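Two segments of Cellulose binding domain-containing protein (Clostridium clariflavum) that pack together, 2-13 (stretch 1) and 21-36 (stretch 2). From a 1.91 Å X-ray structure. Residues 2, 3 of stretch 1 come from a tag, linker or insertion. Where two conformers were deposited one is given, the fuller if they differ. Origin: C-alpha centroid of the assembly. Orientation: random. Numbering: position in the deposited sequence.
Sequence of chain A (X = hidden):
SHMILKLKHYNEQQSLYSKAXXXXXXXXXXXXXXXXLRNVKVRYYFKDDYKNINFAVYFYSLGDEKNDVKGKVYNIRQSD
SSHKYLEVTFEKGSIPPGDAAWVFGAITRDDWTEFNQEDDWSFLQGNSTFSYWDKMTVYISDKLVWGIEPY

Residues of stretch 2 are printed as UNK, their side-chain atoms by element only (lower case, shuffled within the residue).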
ATOM      1  N   HIS A   2       5.351   4.489 -12.999  1.00 28.44           N
ATOM      2  CA  HIS A   2       6.164   4.458 -11.780  1.00 31.12           C
ATOM      3  C   HIS A   2       5.538   5.141 -10.575  1.00 30.97           C
ATOM      4  O   HIS A   2       4.951   6.235 -10.704  1.00 29.85           O
ATOM      5  CB  HIS A   2       7.536   5.111 -12.018  1.00 35.60           C
ATOM      6  CG  HIS A   2       8.324   4.443 -13.095  1.00 48.08           C
ATOM      7  ND1 HIS A   2       8.778   3.143 -12.984  1.00 56.80           N
ATOM      8  CD2 HIS A   2       8.702   4.868 -14.324  1.00 53.28           C
ATOM      9  CE1 HIS A   2       9.408   2.797 -14.095  1.00 59.27           C
ATOM     10  NE2 HIS A   2       9.379   3.827 -14.922  1.00 60.15           N
ATOM     11  N   MET A   3       5.725   4.531  -9.397  1.00 29.62           N
ATOM     12  CA  MET A   3       5.504   5.210  -8.121  1.00 25.46           C
ATOM     13  C   MET A   3       6.496   6.358  -8.014  1.00 26.65           C
ATOM     14  O   MET A   3       7.639   6.185  -8.381  1.00 32.85           O
ATOM     15  CB  MET A   3       5.797   4.257  -6.959  1.00 26.74           C
ATOM     16  CG  MET A   3       4.838   3.182  -6.759  1.00 34.42           C
ATOM     17  SD  MET A   3       5.588   2.004  -5.618  1.00 39.87           S
ATOM     18  CE  MET A   3       6.062   3.122  -4.266  1.00 27.68           C
ATOM     19  N   ILE A   4       6.130   7.500  -7.444  1.00 24.46           N
ATOM     20  CA  ILE A   4       7.108   8.581  -7.320  1.00 23.77           C
ATOM     21  C   ILE A   4       7.343   8.997  -5.856  1.00 23.27           C
ATOM     22  O   ILE A   4       8.123   9.915  -5.588  1.00 25.90           O
ATOM     23  CB  ILE A   4       6.782   9.825  -8.228  1.00 33.60           C
ATOM     24  CG1 ILE A   4       5.360  10.341  -8.033  1.00 35.08           C
ATOM     25  CG2 ILE A   4       6.826   9.413  -9.686  1.00 31.65           C
ATOM     26  CD1 ILE A   4       5.045  10.917  -6.761  1.00 33.71           C
ATOM     27  N   LEU A   5       6.735   8.282  -4.925  1.00 22.22           N
ATOM     28  CA  LEU A   5       7.044   8.584  -3.532  1.00 22.46           C
ATOM     29  C   LEU A   5       6.947   7.368  -2.634  1.00 20.67           C
ATOM     30  O   LEU A   5       6.212   6.405  -2.943  1.00 25.61           O
ATOM     31  CB  LEU A   5       6.177   9.739  -2.980  1.00 27.80           C
ATOM     32  CG  LEU A   5       4.759   9.660  -2.481  1.00 28.76           C
ATOM     33  CD1 LEU A   5       4.570   8.853  -1.133  1.00 21.34           C
ATOM     34  CD2 LEU A   5       4.329  11.117  -2.236  1.00 28.55           C
ATOM     35  N   LYS A   6       7.698   7.410  -1.533  1.00 18.78           N
ATOM     36  CA  LYS A   6       7.630   6.327  -0.513  1.00 16.85           C
ATOM     37  C   LYS A   6       7.645   7.017   0.835  1.00 19.57           C
ATOM     38  O   LYS A   6       8.084   8.160   0.936  1.00 20.75           O
ATOM     39  CB  LYS A   6       8.837   5.390  -0.602  1.00 19.82           C
ATOM     40  CG  LYS A   6       8.984   4.752  -2.010  1.00 28.95           C
ATOM     41  CD  LYS A   6      10.093   3.686  -1.962  1.00 31.64           C
ATOM     42  CE  LYS A   6      10.198   2.932  -3.288  1.00 42.88           C
ATOM     43  NZ  LYS A   6      11.413   2.070  -3.259  1.00 49.29           N
ATOM     44  N   LEU A   7       7.161   6.347   1.879  1.00 16.58           N
ATOM     45  CA  LEU A   7       7.136   6.975   3.192  1.00 13.90           C
ATOM     46  C   LEU A   7       7.918   6.105   4.200  1.00 15.85           C
ATOM     47  O   LEU A   7       7.760   4.864   4.225  1.00 16.30           O
ATOM     48  CB  LEU A   7       5.671   7.094   3.665  1.00 15.63           C
ATOM     49  CG  LEU A   7       5.529   7.632   5.098  1.00 21.17           C
ATOM     50  CD1 LEU A   7       4.277   8.461   5.282  1.00 23.07           C
ATOM     51  CD2 LEU A   7       5.466   6.495   6.133  1.00 23.63           C
ATOM     52  N   LYS A   8       8.693   6.747   5.074  1.00 18.75           N
ATOM     53  CA  LYS A   8       9.318   6.044   6.202  1.00 18.04           C
ATOM     54  C   LYS A   8       8.820   6.689   7.483  1.00 18.30           C
ATOM     55  O   LYS A   8       8.407   7.833   7.465  1.00 16.44           O
ATOM     56  CB  LYS A   8      10.852   6.215   6.166  1.00 15.80           C
ATOM     57  CG  LYS A   8      11.559   5.613   4.952  1.00 19.22           C
ATOM     58  CD  LYS A   8      13.110   5.784   5.122  1.00 26.21           C
ATOM     59  CE  LYS A   8      13.881   5.066   4.046  1.00 38.57           C
ATOM     60  NZ  LYS A   8      15.358   5.206   4.283  1.00 42.76           N
ATOM     61  N   HIS A   9       8.815   5.937   8.586  1.00 16.38           N
ATOM     62  CA  HIS A   9       8.269   6.448   9.831  1.00 18.70           C
ATOM     63  C   HIS A   9       9.186   5.975  10.931  1.00 16.77           C
ATOM     64  O   HIS A   9       9.818   4.894  10.805  1.00 17.87           O
ATOM     65  CB  HIS A   9       6.870   5.864  10.031  1.00 17.83           C
ATOM     66  CG  HIS A   9       6.321   5.992  11.422  1.00 21.34           C
ATOM     67  ND1 HIS A   9       6.179   7.215  12.068  1.00 18.99           N
ATOM     68  CD2 HIS A   9       5.812   5.051  12.275  1.00 17.45           C
ATOM     69  CE1 HIS A   9       5.623   7.016  13.260  1.00 19.04           C
ATOM     70  NE2 HIS A   9       5.398   5.714  13.412  1.00 19.76           N
ATOM     71  N   TYR A  10       9.263   6.755  12.002  1.00 24.28           N
ATOM     72  CA  TYR A  10       9.939   6.289  13.186  1.00 25.54           C
ATOM     73  C   TYR A  10       9.168   6.769  14.363  1.00 24.46           C
ATOM     74  O   TYR A  10       8.762   7.916  14.441  1.00 25.98           O
ATOM     75  CB  TYR A  10      11.405   6.818  13.282  1.00 29.71           C
ATOM     76  CG  TYR A  10      12.038   6.337  14.579  1.00 37.20           C
ATOM     77  CD1 TYR A  10      12.011   4.967  14.908  1.00 44.83           C
ATOM     78  CD2 TYR A  10      12.607   7.227  15.500  1.00 40.52           C
ATOM     79  CE1 TYR A  10      12.539   4.490  16.082  1.00 48.56           C
ATOM     80  CE2 TYR A  10      13.172   6.753  16.693  1.00 44.18           C
ATOM     81  CZ  TYR A  10      13.118   5.385  16.981  1.00 50.24           C
ATOM     82  OH  TYR A  10      13.644   4.874  18.157  1.00 53.88           O
ATOM     83  N   ASN A  11       8.886   5.903  15.326  0.59 25.97           N
ATOM     84  CA  ASN A  11       8.161   6.334  16.536  0.59 23.77           C
ATOM     85  C   ASN A  11       9.039   6.230  17.791  0.59 24.39           C
ATOM     86  O   ASN A  11       9.310   5.125  18.302  0.59 20.83           O
ATOM     87  CB  ASN A  11       6.890   5.486  16.741  0.59 28.97           C
ATOM     88  CG  ASN A  11       5.829   6.181  17.620  0.59 31.82           C
ATOM     89  OD1 ASN A  11       6.169   6.924  18.566  0.59 30.06           O
ATOM     90  ND2 ASN A  11       4.513   5.932  17.307  0.59 26.95           N
ATOM     91  N   GLU A  12       9.453   7.387  18.306  1.00 23.93           N
ATOM     92  CA  GLU A  12      10.374   7.477  19.416  1.00 21.87           C
ATOM     93  C   GLU A  12       9.777   6.952  20.703  1.00 30.08           C
ATOM     94  O   GLU A  12      10.507   6.639  21.626  1.00 34.36           O
ATOM     95  CB  GLU A  12      10.778   8.960  19.640  1.00 27.82           C
ATOM     96  CG  GLU A  12      11.637   9.529  18.518  1.00 29.53           C
ATOM     97  CD  GLU A  12      10.835  10.021  17.299  1.00 30.64           C
ATOM     98  OE1 GLU A  12       9.596   9.986  17.306  1.00 26.85           O
ATOM     99  OE2 GLU A  12      11.458  10.468  16.315  1.00 35.53           O
ATOM    100  N   GLN A  13       8.443   6.897  20.775  1.00 29.05           N
ATOM    101  CA  GLN A  13       7.735   6.384  21.948  1.00 28.84           C
ATOM    102  C   GLN A  13       7.235   4.981  21.695  1.00 26.78           C
ATOM    103  O   GLN A  13       6.104   4.796  21.183  1.00 26.80           O
ATOM    104  CB  GLN A  13       6.481   7.229  22.259  1.00 32.32           C
ATOM    105  CG  GLN A  13       6.690   8.745  22.347  1.00 39.14           C
ATOM    106  CD  GLN A  13       7.271   9.165  23.669  1.00 47.79           C
ATOM    107  OE1 GLN A  13       7.285   8.382  24.617  1.00 50.06           O
ATOM    108  NE2 GLN A  13       7.754  10.404  23.743  1.00 50.92           N
ATOM    109  N   UNK A  21       2.016  10.570  21.079  1.00 20.88           N
ATOM    110  CA  UNK A  21       2.166   9.682  19.968  1.00 18.08           C
ATOM    111  C   UNK A  21       3.073  10.399  18.954  1.00 22.77           C
ATOM    112  O   UNK A  21       2.828  11.571  18.638  1.00 18.23           O
ATOM    113  c   UNK A  21       0.985   8.737  17.896  1.00 15.62           C
ATOM    114  c   UNK A  21      -1.444   8.121  19.796  1.00 20.34           C
ATOM    115  c   UNK A  21       0.043   8.361  20.258  1.00 21.18           C
ATOM    116  c   UNK A  21       0.785   9.362  19.340  1.00 18.55           C
ATOM    117  N   UNK A  22       4.142   9.745  18.486  1.00 20.20           N
ATOM    118  CA  UNK A  22       5.022  10.408  17.497  1.00 19.78           C
ATOM    119  C   UNK A  22       4.692   9.938  16.108  1.00 20.75           C
ATOM    120  O   UNK A  22       4.774   8.730  15.812  1.00 20.75           O
ATOM    121  n   UNK A  22       9.621  12.716  19.681  1.00 21.01           N
ATOM    122  n   UNK A  22       7.964  12.797  18.101  1.00 22.98           N
ATOM    123  c   UNK A  22       6.831  10.796  19.184  1.00 20.54           C
ATOM    124  c   UNK A  22       9.233  12.949  18.431  1.00 22.52           C
ATOM    125  n   UNK A  22      10.127  13.309  17.507  1.00 23.08           N
ATOM    126  c   UNK A  22       6.496  10.164  17.833  1.00 17.77           C
ATOM    127  c   UNK A  22       6.926  12.362  19.044  1.00 24.00           C
ATOM    128  N   UNK A  23       4.248  10.855  15.264  1.00 21.02           N
ATOM    129  CA  UNK A  23       3.883  10.461  13.903  1.00 17.61           C
ATOM    130  C   UNK A  23       5.023  10.671  12.889  1.00 16.94           C
ATOM    131  O   UNK A  23       4.796  10.580  11.671  1.00 18.68           O
ATOM    132  c   UNK A  23       4.031  13.786  11.942  1.00 17.11           C
ATOM    133  c   UNK A  23       4.517  14.994  11.469  1.00 18.33           C
ATOM    134  c   UNK A  23       2.643  12.718  13.875  1.00 17.05           C
ATOM    135  c   UNK A  23       3.047  14.978  13.827  1.00 19.50           C
ATOM    136  c   UNK A  23       4.269  16.205  12.188  1.00 20.86           C
ATOM    137  c   UNK A  23       2.059  13.323  14.995  1.00 16.43           C
ATOM    138  n   UNK A  23       2.279  14.694  14.941  1.00 19.10           N
ATOM    139  c   UNK A  23       3.280  13.762  13.135  1.00 18.50           C
ATOM    140  c   UNK A  23       3.543  16.204  13.359  1.00 19.82           C
ATOM    141  c   UNK A  23       2.629  11.205  13.496  1.00 18.77           C
ATOM    142  N   UNK A  24       6.234  10.971  13.371  1.00 15.72           N
ATOM    143  CA  UNK A  24       7.349  11.396  12.479  1.00 15.90           C
ATOM    144  C   UNK A  24       7.478  10.583  11.191  1.00 19.83           C
ATOM    145  O   UNK A  24       7.572   9.310  11.228  1.00 18.38           O
ATOM    146  o   UNK A  24       7.815  12.510  14.964  1.00 26.15           O
ATOM    147  c   UNK A  24       8.844  11.989  14.439  1.00 26.04           C
ATOM    148  c   UNK A  24       8.692  11.179  13.145  1.00 17.49           C
ATOM    149  o   UNK A  24       9.996  12.069  14.902  1.00 26.39           O
ATOM    150  N   UNK A  25       7.599  11.283  10.080  1.00 18.65           N
ATOM    151  CA  UNK A  25       7.756  10.600   8.806  1.00 17.00           C
ATOM    152  C   UNK A  25       8.716  11.321   7.885  1.00 20.13           C
ATOM    153  O   UNK A  25       9.034  12.520   8.087  1.00 19.64           O
ATOM    154  c   UNK A  25       5.656  11.664   7.812  1.00 16.33           C
ATOM    155  c   UNK A  25       5.157  13.503   6.287  1.00 18.34           C
ATOM    156  c   UNK A  25       3.903  13.282   8.379  1.00 18.28           C
ATOM    157  c   UNK A  25       6.410  10.389   8.117  1.00 12.04           C
ATOM    158  c   UNK A  25       5.869  12.340   6.600  1.00 16.83           C
ATOM    159  c   UNK A  25       4.649  12.130   8.694  1.00 15.81           C
ATOM    160  c   UNK A  25       4.195  13.998   7.188  1.00 17.26           C
ATOM    161  N   UNK A  26       9.188  10.560   6.900  1.00 19.23           N
ATOM    162  CA  UNK A  26       9.977  11.107   5.812  1.00 18.19           C
ATOM    163  C   UNK A  26       9.276  10.712   4.516  1.00 18.84           C
ATOM    164  O   UNK A  26       8.974   9.548   4.286  1.00 21.55           O
ATOM    165  c   UNK A  26      11.397  10.493   5.789  1.00 18.32           C
ATOM    166  c   UNK A  26      12.090  10.734   7.136  1.00 22.04           C
ATOM    167  c   UNK A  26      12.230  11.093   4.616  1.00 24.44           C
ATOM    168  N   UNK A  27       8.942  11.687   3.693  0.53 19.47           N
ATOM    169  CA  UNK A  27       8.430  11.351   2.372  0.53 18.52           C
ATOM    170  C   UNK A  27       9.603  11.474   1.460  0.53 19.38           C
ATOM    171  O   UNK A  27      10.215  12.543   1.391  0.53 20.14           O
ATOM    172  c   UNK A  27       7.427  12.359   1.857  0.53 19.24           C
ATOM    173  c   UNK A  27       5.306  13.546   2.329  0.53 22.14           C
ATOM    174  c   UNK A  27       7.017  12.030   0.387  0.53 18.06           C
ATOM    175  c   UNK A  27       6.206  12.452   2.761  0.53 20.77           C
ATOM    176  N   UNK A  28       9.901  10.400   0.750  0.53 19.32           N
ATOM    177  CA  UNK A  28      10.976  10.373  -0.212  0.53 21.92           C
ATOM    178  C   UNK A  28      10.383  10.615  -1.610  0.53 23.41           C
ATOM    179  O   UNK A  28       9.317  10.071  -1.954  0.53 20.87           O
ATOM    180  o   UNK A  28      12.915   6.487   0.365  0.53 29.67           O
ATOM    181  c   UNK A  28      12.322   8.663   1.182  0.53 24.76           C
ATOM    182  o   UNK A  28      14.280   7.370   1.810  0.53 36.23           O
ATOM    183  c   UNK A  28      13.237   7.420   1.118  0.53 30.62           C
ATOM    184  c   UNK A  28      11.686   9.012  -0.161  0.53 22.62           C
ATOM    185  N   UNK A  29      11.068  11.437  -2.415  1.00 22.30           N
ATOM    186  CA  UNK A  29      10.675  11.665  -3.811  1.00 25.79           C
ATOM    187  C   UNK A  29      11.530  10.761  -4.693  1.00 28.72           C
ATOM    188  O   UNK A  29      12.703  11.029  -4.885  1.00 30.33           O
ATOM    189  o   UNK A  29      10.244  12.543  -6.462  1.00 24.94           O
ATOM    190  c   UNK A  29      10.868  13.139  -4.197  1.00 25.52           C
ATOM    191  n   UNK A  29      10.292  14.756  -5.903  1.00 26.86           N
ATOM    192  c   UNK A  29      10.433  13.448  -5.614  1.00 26.49           C
ATOM    193  N   UNK A  30      10.940   9.689  -5.225  1.00 24.72           N
ATOM    194  CA  UNK A  30      11.686   8.740  -6.059  1.00 27.22           C
ATOM    195  C   UNK A  30      11.485   8.978  -7.540  1.00 26.01           C
ATOM    196  O   UNK A  30      11.942   8.184  -8.367  1.00 30.71           O
ATOM    197  o   UNK A  30       9.824   7.174  -5.987  1.00 30.33           O
ATOM    198  c   UNK A  30      11.250   7.289  -5.778  1.00 32.89           C
ATOM    199  c   UNK A  30      11.568   6.902  -4.336  1.00 32.90           C
ATOM    200  N   UNK A  31      10.822  10.071  -7.926  1.00 25.58           N
ATOM    201  CA  UNK A  31      10.681  10.342  -9.371  1.00 22.93           C
ATOM    202  C   UNK A  31      11.563  11.483  -9.901  1.00 29.34           C
ATOM    203  O   UNK A  31      12.557  11.834  -9.279  1.00 31.19           O
ATOM    204  N   UNK A  32      11.233  12.033 -11.072  1.00 33.91           N
ATOM    205  CA  UNK A  32      12.075  13.040 -11.709  1.00 37.87           C
ATOM    206  C   UNK A  32      11.520  14.452 -11.705  1.00 44.18           C
ATOM    207  O   UNK A  32      12.102  15.335 -12.341  1.00 49.89           O
ATOM    208  c   UNK A  32      12.397  12.645 -13.134  1.00 41.91           C
ATOM    209  n   UNK A  32      12.388  10.433 -14.092  1.00 50.61           N
ATOM    210  o   UNK A  32      13.857  10.878 -12.434  1.00 40.79           O
ATOM    211  c   UNK A  32      12.958  11.249 -13.211  1.00 46.89           C
ATOM    212  N   UNK A  33      10.417  14.695 -10.995  1.00 41.18           N
ATOM    213  CA  UNK A  33       9.929  16.088 -10.932  1.00 42.79           C
ATOM    214  C   UNK A  33       9.675  16.472  -9.485  1.00 37.26           C
ATOM    215  O   UNK A  33       9.695  15.600  -8.635  1.00 30.44           O
ATOM    216  c   UNK A  33       8.666  16.254 -11.747  1.00 45.52           C
ATOM    217  o   UNK A  33       7.693  15.409 -11.200  1.00 48.97           O
ATOM    218  N   UNK A  34       9.495  17.770  -9.214  1.00 35.69           N
ATOM    219  CA  UNK A  34       9.246  18.217  -7.859  1.00 35.39           C
ATOM    220  C   UNK A  34       7.851  17.712  -7.419  1.00 36.45           C
ATOM    221  O   UNK A  34       6.931  17.538  -8.236  1.00 37.52           O
ATOM    222  c   UNK A  34      13.541  21.215  -7.661  1.00 38.97           C
ATOM    223  c   UNK A  34      12.795  21.228  -6.509  1.00 37.48           C
ATOM    224  c   UNK A  34      12.986  20.775  -8.881  1.00 39.03           C
ATOM    225  o   UNK A  34      14.840  21.696  -7.601  1.00 42.37           O
ATOM    226  c   UNK A  34       9.423  19.757  -7.742  1.00 36.58           C
ATOM    227  c   UNK A  34      10.881  20.264  -7.725  1.00 36.78           C
ATOM    228  c   UNK A  34      11.465  20.741  -6.526  1.00 38.53           C
ATOM    229  c   UNK A  34      11.656  20.292  -8.890  1.00 36.51           C
ATOM    230  N   UNK A  35       7.725  17.397  -6.138  1.00 31.25           N
ATOM    231  CA  UNK A  35       6.414  17.066  -5.571  1.00 28.83           C
ATOM    232  C   UNK A  35       5.851  18.250  -4.791  1.00 27.02           C
ATOM    233  O   UNK A  35       6.478  18.734  -3.841  1.00 26.64           O
ATOM    234  c   UNK A  35       5.156  15.676  -3.842  1.00 24.00           C
ATOM    235  c   UNK A  35       6.742  14.617  -5.508  1.00 24.55           C
ATOM    236  c   UNK A  35       6.501  15.857  -4.646  1.00 26.61           C
ATOM    237  c   UNK A  35       7.061  13.372  -4.687  1.00 26.97           C
ATOM    238  N   UNK A  36       4.673  18.716  -5.213  1.00 29.45           N
ATOM    239  CA  UNK A  36       4.036  19.850  -4.541  1.00 30.64           C
ATOM    240  C   UNK A  36       3.285  19.392  -3.288  1.00 27.01           C
ATOM    241  O   UNK A  36       2.209  18.783  -3.395  1.00 25.78           O
ATOM    242  c   UNK A  36       3.059  20.499  -5.512  1.00 31.11           C
ATOM    243  c   UNK A  36       2.481  21.804  -4.974  1.00 38.60           C
ATOM    244  o   UNK A  36       1.756  22.468  -5.750  1.00 46.85           O
ATOM    245  o   UNK A  36       2.737  22.154  -3.790  1.00 37.06           O
TER
HETATM  246  O   HOH W   1       9.537   4.273  -6.594  1.00 59.32           O
HETATM  247  O   HOH W   2       8.220  12.540  22.438  1.00 26.32           O

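Position 21 carries four carbons, forked at the first, with one arm two carbons long; its CA-to-CB bond points away from stretch 1. It is Ile-21.

Position 22 has three carbons, a nitrogen, then a carbon bearing two more nitrogens: a guanidinium, hence Arg-22. Glu-12 OE1 lies over one face of this group, 3.3 Å from Arg-22 NE, a salt bridge of charges only, since no N-H points at the oxygen. A water joins Arg-22 NH1 (3.1 Å) to Gln-13 NE2 (2.5 Å).

Position 23 shows one carbon, then fused five- and six-membered rings with a single nitrogen, on a CA-to-CB bond that points away from stretch 1: Trp-23.

Position 24 ends in a carbon with two oxygens after one CB, so it is Asp-24. Its OD2 lies 2.6 Å from Glu-12 OE2, so close that one acid probably holds a proton. Its backbone O accepts from His-9 ND1 (2.7 Å) and Tyr-10 N (3.2 Å).

Position 25 is one carbon and a six-carbon ring without oxygen, Phe-25; its CB lies 4.0 Å from Leu-7 CD1.

Position 26 has three carbons, forked at CB, which sits 4.3 Å from Lys-8 CB: Val-26.

Position 27 repeats the four-carbon fork of position 21 and is Ile-27; its CG2 lies 3.9 Å from Leu-5 CD2.

Position 28 has three carbons, the third carrying two oxygens: Glu-28. OE2 forms a salt bridge with Lys-8 NZ at 3.5 Å.

Position 29 has two carbons, the second bearing one oxygen and one nitrogen, so Asn-29. Its OD1 accepts from the backbone N of position 31 at 2.9 Å.

Position 30 has CB carrying one oxygen and one carbon, Thr-30. Water 1 lies 3.0 Å from Thr-30 OG1 and 3.2 Å from Met-3 O, Met-3 being a tag residue.

Position 31 has no side-chain atoms: Gly-31. An ideal CB would lie 2.7 Å from Ile-4 CG2, a clash.

Position 32, again two carbons, oxygen and nitrogen, is Asn-32; position 33, one carbon and one oxygen, is Ser-33; position 34, a six-carbon ring bearing oxygen, is Tyr-34. Their side chains make no contact with stretch 1.

Position 35 has the forked four-carbon pattern, Ile-35, with CD1 3.8 Å from Ile-4 CD1. Position 36, two carbons and two oxygens, is Asp-36, out of reach.

The contact is an antiparallel pairing at 161°. Reciprocal backbone bonds join Lys-6 to Glu-28 (Lys-6 N to Glu-28 O 3.1 Å, Glu-28 N to Lys-6 O 2.9 Å) and Lys-8 to Val-26 (Lys-8 N to Val-26 O and Val-26 N to Lys-8 O, both 2.9 Å). Leu-5, Leu-7, Phe-25 and Ile-27 share one face; Lys-6, Lys-8 and Glu-28 share the other.

Stretch 2 21-36: IRWDFVIENTGNSYID
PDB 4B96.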